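Local atomic coordinates of separin (Saccharomyces cerevisiae, PDB entry 5U1T), a protein that cleaves the cohesin subunit SCC1 at the onset of anaphase as a caspase-like cysteine protease and is held inactive by securin for most of the cell cycle. Residues V756-A770 and L792-I806. Sequence-based numbering, arbitrary orientation.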
ATOM      1  N   VAL A 756       9.221  10.198 -19.288  1.00 69.52           N
ATOM      2  CA  VAL A 756       9.666   8.863 -18.970  1.00 64.59           C
ATOM      3  C   VAL A 756      10.712   8.875 -17.885  1.00 67.59           C
ATOM      4  O   VAL A 756      10.607   8.111 -16.934  1.00 68.48           O
ATOM      5  CB  VAL A 756      10.213   8.159 -20.210  1.00 62.18           C
ATOM      6  CG1 VAL A 756      10.845   6.833 -19.839  1.00 54.44           C
ATOM      7  CG2 VAL A 756       9.091   7.954 -21.202  1.00 65.48           C
ATOM      8  N   ILE A 757      11.696   9.760 -18.004  1.00 69.99           N
ATOM      9  CA  ILE A 757      12.811   9.769 -17.061  1.00 72.21           C
ATOM     10  C   ILE A 757      12.364  10.039 -15.631  1.00 72.53           C
ATOM     11  O   ILE A 757      12.578   9.223 -14.733  1.00 70.22           O
ATOM     12  CB  ILE A 757      13.872  10.820 -17.423  1.00 74.87           C
ATOM     13  CG1 ILE A 757      14.389  10.593 -18.848  1.00 76.29           C
ATOM     14  CG2 ILE A 757      15.010  10.806 -16.388  1.00 71.81           C
ATOM     15  CD1 ILE A 757      14.924   9.204 -19.067  1.00 69.64           C
ATOM     16  N   SER A 758      11.745  11.190 -15.422  1.00 71.81           N
ATOM     17  CA  SER A 758      11.344  11.576 -14.087  1.00 70.86           C
ATOM     18  C   SER A 758      10.300  10.580 -13.530  1.00 70.12           C
ATOM     19  O   SER A 758      10.288  10.304 -12.339  1.00 66.90           O
ATOM     20  CB  SER A 758      10.830  13.024 -14.084  1.00 60.55           C
ATOM     21  OG  SER A 758       9.605  13.128 -14.771  1.00 66.47           O
ATOM     22  N   ALA A 759       9.463  10.000 -14.385  1.00 71.17           N
ATOM     23  CA  ALA A 759       8.563   8.938 -13.913  1.00 66.29           C
ATOM     24  C   ALA A 759       9.348   7.733 -13.390  1.00 65.96           C
ATOM     25  O   ALA A 759       8.963   7.116 -12.407  1.00 66.91           O
ATOM     26  CB  ALA A 759       7.616   8.502 -15.008  1.00 64.10           C
ATOM     27  N   VAL A 760      10.450   7.399 -14.056  1.00 69.21           N
ATOM     28  CA  VAL A 760      11.305   6.305 -13.600  1.00 67.88           C
ATOM     29  C   VAL A 760      11.895   6.657 -12.242  1.00 70.90           C
ATOM     30  O   VAL A 760      11.924   5.821 -11.347  1.00 72.23           O
ATOM     31  CB  VAL A 760      12.452   5.989 -14.593  1.00 65.17           C
ATOM     32  CG1 VAL A 760      13.474   5.060 -13.956  1.00 59.58           C
ATOM     33  CG2 VAL A 760      11.901   5.362 -15.844  1.00 67.08           C
ATOM     34  N   ILE A 761      12.350   7.899 -12.091  1.00 73.92           N
ATOM     35  CA  ILE A 761      12.961   8.340 -10.844  1.00 70.52           C
ATOM     36  C   ILE A 761      11.968   8.296  -9.684  1.00 73.81           C
ATOM     37  O   ILE A 761      12.296   7.788  -8.612  1.00 73.73           O
ATOM     38  CB  ILE A 761      13.532   9.748 -10.973  1.00 70.73           C
ATOM     39  CG1 ILE A 761      14.638   9.740 -12.026  1.00 71.14           C
ATOM     40  CG2 ILE A 761      14.054  10.237  -9.630  1.00 71.17           C
ATOM     41  CD1 ILE A 761      15.321  11.071 -12.220  1.00 76.29           C
ATOM     42  N   ASP A 762      10.760   8.809  -9.914  1.00 67.21           N
ATOM     43  CA  ASP A 762       9.699   8.787  -8.916  1.00 66.37           C
ATOM     44  C   ASP A 762       9.480   7.379  -8.392  1.00 72.22           C
ATOM     45  O   ASP A 762       9.656   7.116  -7.197  1.00 73.90           O
ATOM     46  CB  ASP A 762       8.399   9.334  -9.494  1.00 60.00           C
ATOM     47  CG  ASP A 762       8.410  10.840  -9.614  1.00 63.35           C
ATOM     48  OD1 ASP A 762       9.357  11.488  -9.113  1.00 62.65           O
ATOM     49  OD2 ASP A 762       7.456  11.386 -10.210  1.00 72.09           O
ATOM     50  N   CYS A 763       9.086   6.493  -9.300  1.00 69.57           N
ATOM     51  CA  CYS A 763       8.969   5.062  -9.042  1.00 67.19           C
ATOM     52  C   CYS A 763      10.065   4.492  -8.160  1.00 64.93           C
ATOM     53  O   CYS A 763       9.802   3.657  -7.303  1.00 69.71           O
ATOM     54  CB  CYS A 763       8.983   4.296 -10.365  1.00 69.82           C
ATOM     55  SG  CYS A 763       7.393   3.720 -10.859  1.00 73.03           S
ATOM     56  N   ARG A 764      11.297   4.929  -8.387  1.00 64.13           N
ATOM     57  CA  ARG A 764      12.433   4.384  -7.656  1.00 70.29           C
ATOM     58  C   ARG A 764      12.515   4.956  -6.240  1.00 68.44           C
ATOM     59  O   ARG A 764      12.984   4.285  -5.329  1.00 69.10           O
ATOM     60  CB  ARG A 764      13.731   4.645  -8.425  1.00 72.26           C
ATOM     61  CG  ARG A 764      13.789   3.946  -9.799  1.00 75.28           C
ATOM     62  CD  ARG A 764      14.158   2.473  -9.698  1.00 73.12           C
ATOM     63  NE  ARG A 764      15.387   2.330  -8.931  1.00 74.27           N
ATOM     64  CZ  ARG A 764      15.423   1.963  -7.653  1.00 80.62           C
ATOM     65  NH1 ARG A 764      16.590   1.888  -7.024  1.00 84.77           N
ATOM     66  NH2 ARG A 764      14.295   1.673  -7.003  1.00 77.57           N
ATOM     67  N   LYS A 765      12.057   6.191  -6.059  1.00 65.97           N
ATOM     68  CA  LYS A 765      11.940   6.757  -4.730  1.00 66.17           C
ATOM     69  C   LYS A 765      10.897   5.980  -3.936  1.00 70.45           C
ATOM     70  O   LYS A 765      11.096   5.672  -2.761  1.00 67.58           O
ATOM     71  CB  LYS A 765      11.550   8.224  -4.792  1.00 67.62           C
ATOM     72  CG  LYS A 765      12.570   9.115  -5.410  1.00 71.03           C
ATOM     73  CD  LYS A 765      12.030  10.524  -5.474  1.00 71.04           C
ATOM     74  CE  LYS A 765      12.987  11.432  -6.208  1.00 71.74           C
ATOM     75  NZ  LYS A 765      12.403  12.775  -6.415  1.00 71.95           N
ATOM     76  N   ALA A 766       9.783   5.677  -4.598  1.00 61.77           N
ATOM     77  CA  ALA A 766       8.700   4.936  -3.987  1.00 59.26           C
ATOM     78  C   ALA A 766       9.218   3.599  -3.486  1.00 63.62           C
ATOM     79  O   ALA A 766       8.890   3.171  -2.387  1.00 67.81           O
ATOM     80  CB  ALA A 766       7.567   4.743  -4.964  1.00 54.39           C
ATOM     81  N   GLN A 767      10.051   2.950  -4.279  1.00 63.52           N
ATOM     82  CA  GLN A 767      10.594   1.659  -3.890  1.00 66.64           C
ATOM     83  C   GLN A 767      11.655   1.767  -2.807  1.00 67.87           C
ATOM     84  O   GLN A 767      11.798   0.875  -1.977  1.00 71.23           O
ATOM     85  CB  GLN A 767      11.183   0.956  -5.099  1.00 67.29           C
ATOM     86  CG  GLN A 767      10.158   0.329  -5.969  1.00 63.71           C
ATOM     87  CD  GLN A 767      10.756  -0.761  -6.825  1.00 76.82           C
ATOM     88  OE1 GLN A 767      11.889  -0.626  -7.335  1.00 72.18           O
ATOM     89  NE2 GLN A 767      10.012  -1.867  -6.982  1.00 76.77           N
ATOM     90  N   ASN A 768      12.418   2.846  -2.820  1.00 67.44           N
ATOM     91  CA  ASN A 768      13.428   3.014  -1.797  1.00 68.74           C
ATOM     92  C   ASN A 768      12.785   3.336  -0.454  1.00 68.03           C
ATOM     93  O   ASN A 768      13.258   2.886   0.587  1.00 71.34           O
ATOM     94  CB  ASN A 768      14.431   4.096  -2.205  1.00 75.85           C
ATOM     95  CG  ASN A 768      15.350   3.637  -3.330  1.00 76.51           C
ATOM     96  OD1 ASN A 768      15.458   2.443  -3.611  1.00 75.33           O
ATOM     97  ND2 ASN A 768      16.013   4.585  -3.978  1.00 78.49           N
ATOM     98  N   LEU A 769      11.700   4.075  -0.481  1.00 62.02           N
ATOM     99  CA  LEU A 769      11.014   4.400   0.737  1.00 66.83           C
ATOM    100  C   LEU A 769      10.424   3.158   1.334  1.00 70.11           C
ATOM    101  O   LEU A 769      10.399   2.992   2.525  1.00 70.41           O
ATOM    102  CB  LEU A 769       9.893   5.374   0.463  1.00 66.31           C
ATOM    103  CG  LEU A 769      10.252   6.836   0.386  1.00 63.23           C
ATOM    104  CD1 LEU A 769       8.972   7.596   0.233  1.00 66.44           C
ATOM    105  CD2 LEU A 769      10.943   7.283   1.642  1.00 65.39           C
ATOM    106  N   ALA A 770       9.975   2.251   0.494  1.00 67.23           N
ATOM    107  CA  ALA A 770       9.380   1.030   0.960  1.00 66.24           C
ATOM    108  C   ALA A 770      10.415   0.122   1.564  1.00 65.91           C
ATOM    109  O   ALA A 770      10.122  -0.624   2.457  1.00 69.43           O
ATOM    110  CB  ALA A 770       8.649   0.342  -0.164  1.00 56.60           C
ATOM    111  N   LEU A 792       3.499  -1.556  -3.197  1.00 57.97           N
ATOM    112  CA  LEU A 792       4.736  -2.153  -3.677  1.00 54.67           C
ATOM    113  C   LEU A 792       4.508  -2.871  -4.976  1.00 57.85           C
ATOM    114  O   LEU A 792       5.393  -2.915  -5.824  1.00 61.89           O
ATOM    115  CB  LEU A 792       5.309  -3.124  -2.651  1.00 53.20           C
ATOM    116  CG  LEU A 792       6.704  -3.674  -2.930  1.00 63.42           C
ATOM    117  CD1 LEU A 792       7.656  -2.558  -3.411  1.00 67.81           C
ATOM    118  CD2 LEU A 792       7.255  -4.368  -1.689  1.00 65.52           C
ATOM    119  N   SER A 793       3.326  -3.461  -5.117  1.00 54.97           N
ATOM    120  CA  SER A 793       2.984  -4.160  -6.345  1.00 59.35           C
ATOM    121  C   SER A 793       2.736  -3.131  -7.438  1.00 56.94           C
ATOM    122  O   SER A 793       3.088  -3.352  -8.587  1.00 57.90           O
ATOM    123  CB  SER A 793       1.765  -5.074  -6.152  1.00 52.30           C
ATOM    124  OG  SER A 793       0.714  -4.387  -5.502  1.00 56.59           O
ATOM    125  N   PHE A 794       2.156  -2.000  -7.050  1.00 57.33           N
ATOM    126  CA  PHE A 794       1.875  -0.897  -7.959  1.00 55.36           C
ATOM    127  C   PHE A 794       3.170  -0.404  -8.592  1.00 59.64           C
ATOM    128  O   PHE A 794       3.245  -0.227  -9.809  1.00 58.62           O
ATOM    129  CB  PHE A 794       1.173   0.246  -7.215  1.00 57.40           C
ATOM    130  CG  PHE A 794       0.935   1.485  -8.051  1.00 61.07           C
ATOM    131  CD1 PHE A 794       1.991   2.332  -8.413  1.00 64.83           C
ATOM    132  CD2 PHE A 794      -0.348   1.833  -8.436  1.00 61.56           C
ATOM    133  CE1 PHE A 794       1.771   3.476  -9.171  1.00 65.90           C
ATOM    134  CE2 PHE A 794      -0.581   2.984  -9.186  1.00 65.24           C
ATOM    135  CZ  PHE A 794       0.481   3.804  -9.555  1.00 67.66           C
ATOM    136  N   SER A 795       4.186  -0.169  -7.765  1.00 60.84           N
ATOM    137  CA  SER A 795       5.408   0.408  -8.282  1.00 55.28           C
ATOM    138  C   SER A 795       6.139  -0.586  -9.199  1.00 57.05           C
ATOM    139  O   SER A 795       6.759  -0.159 -10.152  1.00 61.34           O
ATOM    140  CB  SER A 795       6.308   0.889  -7.147  1.00 51.83           C
ATOM    141  OG  SER A 795       7.024  -0.186  -6.610  1.00 65.09           O
ATOM    142  N   PHE A 796       6.043  -1.891  -8.971  1.00 53.41           N
ATOM    143  CA  PHE A 796       6.532  -2.834  -9.989  1.00 54.02           C
ATOM    144  C   PHE A 796       5.734  -2.768 -11.309  1.00 56.51           C
ATOM    145  O   PHE A 796       6.321  -2.641 -12.373  1.00 56.40           O
ATOM    146  CB  PHE A 796       6.528  -4.269  -9.466  1.00 57.84           C
ATOM    147  CG  PHE A 796       7.756  -4.619  -8.671  1.00 65.59           C
ATOM    148  CD1 PHE A 796       8.956  -4.912  -9.319  1.00 61.08           C
ATOM    149  CD2 PHE A 796       7.720  -4.630  -7.278  1.00 63.51           C
ATOM    150  CE1 PHE A 796      10.101  -5.221  -8.596  1.00 66.19           C
ATOM    151  CE2 PHE A 796       8.855  -4.936  -6.547  1.00 67.61           C
ATOM    152  CZ  PHE A 796      10.052  -5.238  -7.204  1.00 66.62           C
ATOM    153  N   PHE A 797       4.410  -2.859 -11.231  1.00 49.59           N
ATOM    154  CA  PHE A 797       3.556  -2.615 -12.379  1.00 56.47           C
ATOM    155  C   PHE A 797       3.973  -1.320 -13.117  1.00 58.55           C
ATOM    156  O   PHE A 797       4.217  -1.326 -14.322  1.00 55.41           O
ATOM    157  CB  PHE A 797       2.084  -2.524 -11.958  1.00 53.15           C
ATOM    158  CG  PHE A 797       1.548  -3.762 -11.280  1.00 55.94           C
ATOM    159  CD1 PHE A 797       2.231  -4.971 -11.334  1.00 55.63           C
ATOM    160  CD2 PHE A 797       0.343  -3.715 -10.580  1.00 54.48           C
ATOM    161  CE1 PHE A 797       1.716  -6.113 -10.688  1.00 57.49           C
ATOM    162  CE2 PHE A 797      -0.175  -4.841  -9.943  1.00 52.98           C
ATOM    163  CZ  PHE A 797       0.507  -6.045 -10.003  1.00 54.23           C
ATOM    164  N   GLN A 798       4.085  -0.222 -12.386  1.00 55.71           N
ATOM    165  CA  GLN A 798       4.405   1.047 -13.008  1.00 57.84           C
ATOM    166  C   GLN A 798       5.765   1.039 -13.717  1.00 58.60           C
ATOM    167  O   GLN A 798       5.872   1.505 -14.848  1.00 56.56           O
ATOM    168  CB  GLN A 798       4.374   2.171 -11.972  1.00 57.06           C
ATOM    169  CG  GLN A 798       4.061   3.537 -12.559  1.00 62.22           C
ATOM    170  CD  GLN A 798       2.938   3.471 -13.589  1.00 66.29           C
ATOM    171  OE1 GLN A 798       1.774   3.208 -13.264  1.00 68.67           O
ATOM    172  NE2 GLN A 798       3.297   3.675 -14.855  1.00 74.41           N
ATOM    173  N   LEU A 799       6.799   0.529 -13.050  1.00 56.51           N
ATOM    174  CA  LEU A 799       8.143   0.523 -13.611  1.00 54.50           C
ATOM    175  C   LEU A 799       8.191  -0.323 -14.879  1.00 60.88           C
ATOM    176  O   LEU A 799       8.748   0.106 -15.899  1.00 58.40           O
ATOM    177  CB  LEU A 799       9.163   0.003 -12.603  1.00 49.23           C
ATOM    178  CG  LEU A 799       9.873   1.011 -11.705  1.00 57.04           C
ATOM    179  CD1 LEU A 799      10.494   0.283 -10.520  1.00 62.87           C
ATOM    180  CD2 LEU A 799      10.936   1.790 -12.439  1.00 55.13           C
ATOM    181  N   ILE A 800       7.602  -1.518 -14.813  1.00 54.51           N
ATOM    182  CA  ILE A 800       7.525  -2.389 -15.974  1.00 50.17           C
ATOM    183  C   ILE A 800       6.760  -1.706 -17.109  1.00 50.83           C
ATOM    184  O   ILE A 800       7.226  -1.685 -18.232  1.00 53.89           O
ATOM    185  CB  ILE A 800       6.883  -3.737 -15.618  1.00 54.80           C
ATOM    186  CG1 ILE A 800       7.753  -4.461 -14.571  1.00 54.23           C
ATOM    187  CG2 ILE A 800       6.709  -4.577 -16.862  1.00 46.65           C
ATOM    188  CD1 ILE A 800       7.264  -5.845 -14.127  1.00 49.20           C
ATOM    189  N   LYS A 801       5.604  -1.127 -16.813  1.00 53.68           N
ATOM    190  CA  LYS A 801       4.863  -0.386 -17.808  1.00 46.99           C
ATOM    191  C   LYS A 801       5.719   0.737 -18.407  1.00 54.30           C
ATOM    192  O   LYS A 801       5.669   0.974 -19.617  1.00 59.98           O
ATOM    193  CB  LYS A 801       3.574   0.182 -17.207  1.00 47.66           C
ATOM    194  CG  LYS A 801       2.380  -0.785 -17.142  1.00 48.42           C
ATOM    195  CD  LYS A 801       1.235  -0.128 -16.354  1.00 52.65           C
ATOM    196  CE  LYS A 801      -0.166  -0.547 -16.831  1.00 64.19           C
ATOM    197  NZ  LYS A 801      -1.277   0.328 -16.280  1.00 80.61           N
ATOM    198  N   ILE A 802       6.518   1.418 -17.595  1.00 50.27           N
ATOM    199  CA  ILE A 802       7.281   2.553 -18.118  1.00 57.44           C
ATOM    200  C   ILE A 802       8.349   2.064 -19.102  1.00 58.62           C
ATOM    201  O   ILE A 802       8.625   2.706 -20.119  1.00 58.37           O
ATOM    202  CB  ILE A 802       7.958   3.384 -17.000  1.00 59.36           C
ATOM    203  CG1 ILE A 802       6.924   4.054 -16.092  1.00 57.37           C
ATOM    204  CG2 ILE A 802       8.830   4.478 -17.589  1.00 50.87           C
ATOM    205  CD1 ILE A 802       7.546   4.731 -14.875  1.00 55.93           C
ATOM    206  N   HIS A 803       8.919   0.902 -18.810  1.00 55.38           N
ATOM    207  CA  HIS A 803       9.961   0.335 -19.634  1.00 51.69           C
ATOM    208  C   HIS A 803       9.414  -0.412 -20.865  1.00 56.26           C
ATOM    209  O   HIS A 803      10.136  -0.606 -21.844  1.00 58.36           O
ATOM    210  CB  HIS A 803      10.846  -0.573 -18.780  1.00 54.39           C
ATOM    211  CG  HIS A 803      11.695   0.177 -17.797  1.00 58.96           C
ATOM    212  ND1 HIS A 803      13.004   0.523 -18.056  1.00 68.50           N
ATOM    213  CD2 HIS A 803      11.418   0.669 -16.566  1.00 59.04           C
ATOM    214  CE1 HIS A 803      13.499   1.184 -17.022  1.00 65.29           C
ATOM    215  NE2 HIS A 803      12.556   1.286 -16.106  1.00 62.37           N
ATOM    216  N   ILE A 804       8.146  -0.818 -20.822  1.00 52.58           N
ATOM    217  CA  ILE A 804       7.469  -1.349 -22.003  1.00 52.89           C
ATOM    218  C   ILE A 804       7.235  -0.208 -22.965  1.00 55.28           C
ATOM    219  O   ILE A 804       7.525  -0.323 -24.149  1.00 56.99           O
ATOM    220  CB  ILE A 804       6.135  -2.012 -21.668  1.00 48.84           C
ATOM    221  CG1 ILE A 804       6.383  -3.357 -21.007  1.00 46.55           C
ATOM    222  CG2 ILE A 804       5.297  -2.212 -22.909  1.00 35.85           C
ATOM    223  CD1 ILE A 804       5.214  -3.850 -20.206  1.00 46.62           C
ATOM    224  N   ARG A 805       6.744   0.910 -22.445  1.00 57.14           N
ATOM    225  CA  ARG A 805       6.528   2.090 -23.259  1.00 50.39           C
ATOM    226  C   ARG A 805       7.767   2.499 -24.061  1.00 55.60           C
ATOM    227  O   ARG A 805       7.646   2.894 -25.207  1.00 59.47           O
ATOM    228  CB  ARG A 805       6.074   3.255 -22.390  1.00 52.43           C
ATOM    229  CG  ARG A 805       6.125   4.561 -23.121  1.00 56.60           C
ATOM    230  CD  ARG A 805       5.731   5.701 -22.262  1.00 58.64           C
ATOM    231  NE  ARG A 805       4.370   6.138 -22.553  1.00 66.36           N
ATOM    232  CZ  ARG A 805       4.076   7.293 -23.137  1.00 70.66           C
ATOM    233  NH1 ARG A 805       2.801   7.613 -23.345  1.00 70.95           N
ATOM    234  NH2 ARG A 805       5.054   8.127 -23.511  1.00 67.94           N
ATOM    235  N   ILE A 806       8.962   2.407 -23.484  1.00 51.04           N
ATOM    236  CA  ILE A 806      10.146   2.788 -24.247  1.00 56.13           C
ATOM    237  C   ILE A 806      10.853   1.586 -24.860  1.00 55.58           C
ATOM    238  O   ILE A 806      11.960   1.714 -25.381  1.00 53.95           O
ATOM    239  CB  ILE A 806      11.160   3.566 -23.392  1.00 55.33           C
ATOM    240  CG1 ILE A 806      11.769   2.653 -22.327  1.00 54.04           C
ATOM    241  CG2 ILE A 806      10.508   4.800 -22.797  1.00 55.30           C
ATOM    242  CD1 ILE A 806      12.735   3.359 -21.454  1.00 59.09           C
TER
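Gln767 lays its amide nitrogen over one face of the Phe796 ring, offset toward the rim, with NE2 3.3 Å from CE2 and the amide and ring planes 74° apart. A second ring, the His803 imidazole, meets Val760 CG2 obliquely and also touches Asp811 and Cys812 of helix 809-825, while Gln767 CB lies at the edge of the Arg764 guanidinium, in its plane. Both rings belong to an antiparallel helical hairpin, two consecutive helices of the helical region packed knobs-into-holes at 154°, their axes 9.7 Å apart at closest approach. Gln767 is one of the knobs: with CG beside the backbone N (chi1 -78°) and the chain extended beyond it, its amide reaches a hole lined by Leu792, Ser795, Phe796 and Leu799, and OE1 lies against Leu799 CD1. From the facing helix, Leu799 pushes between Val760, Cys763, Arg764 and Gln767. The Arg764 side chain makes a cation-pi contact with Tyr1095 and, through NE, a hydrogen bond to the backbone of another protein's chain. Midway along, Cys763 is the knob, its SG 3.6 Å from Gln798 CB. Further on, Ile802 divides its branches: CG2 touches Val756 CG1 and Val760 CG2, while CD1 rests by Ala759. Ile806, just past the helix end, adds CG2 against Val756 CG1. Back beside Gln767, Ser795 OG donates to Leu792 O over 3.3 Å from above the carbonyl plane. The same OG stands 3.2 Å from Gln767 CG.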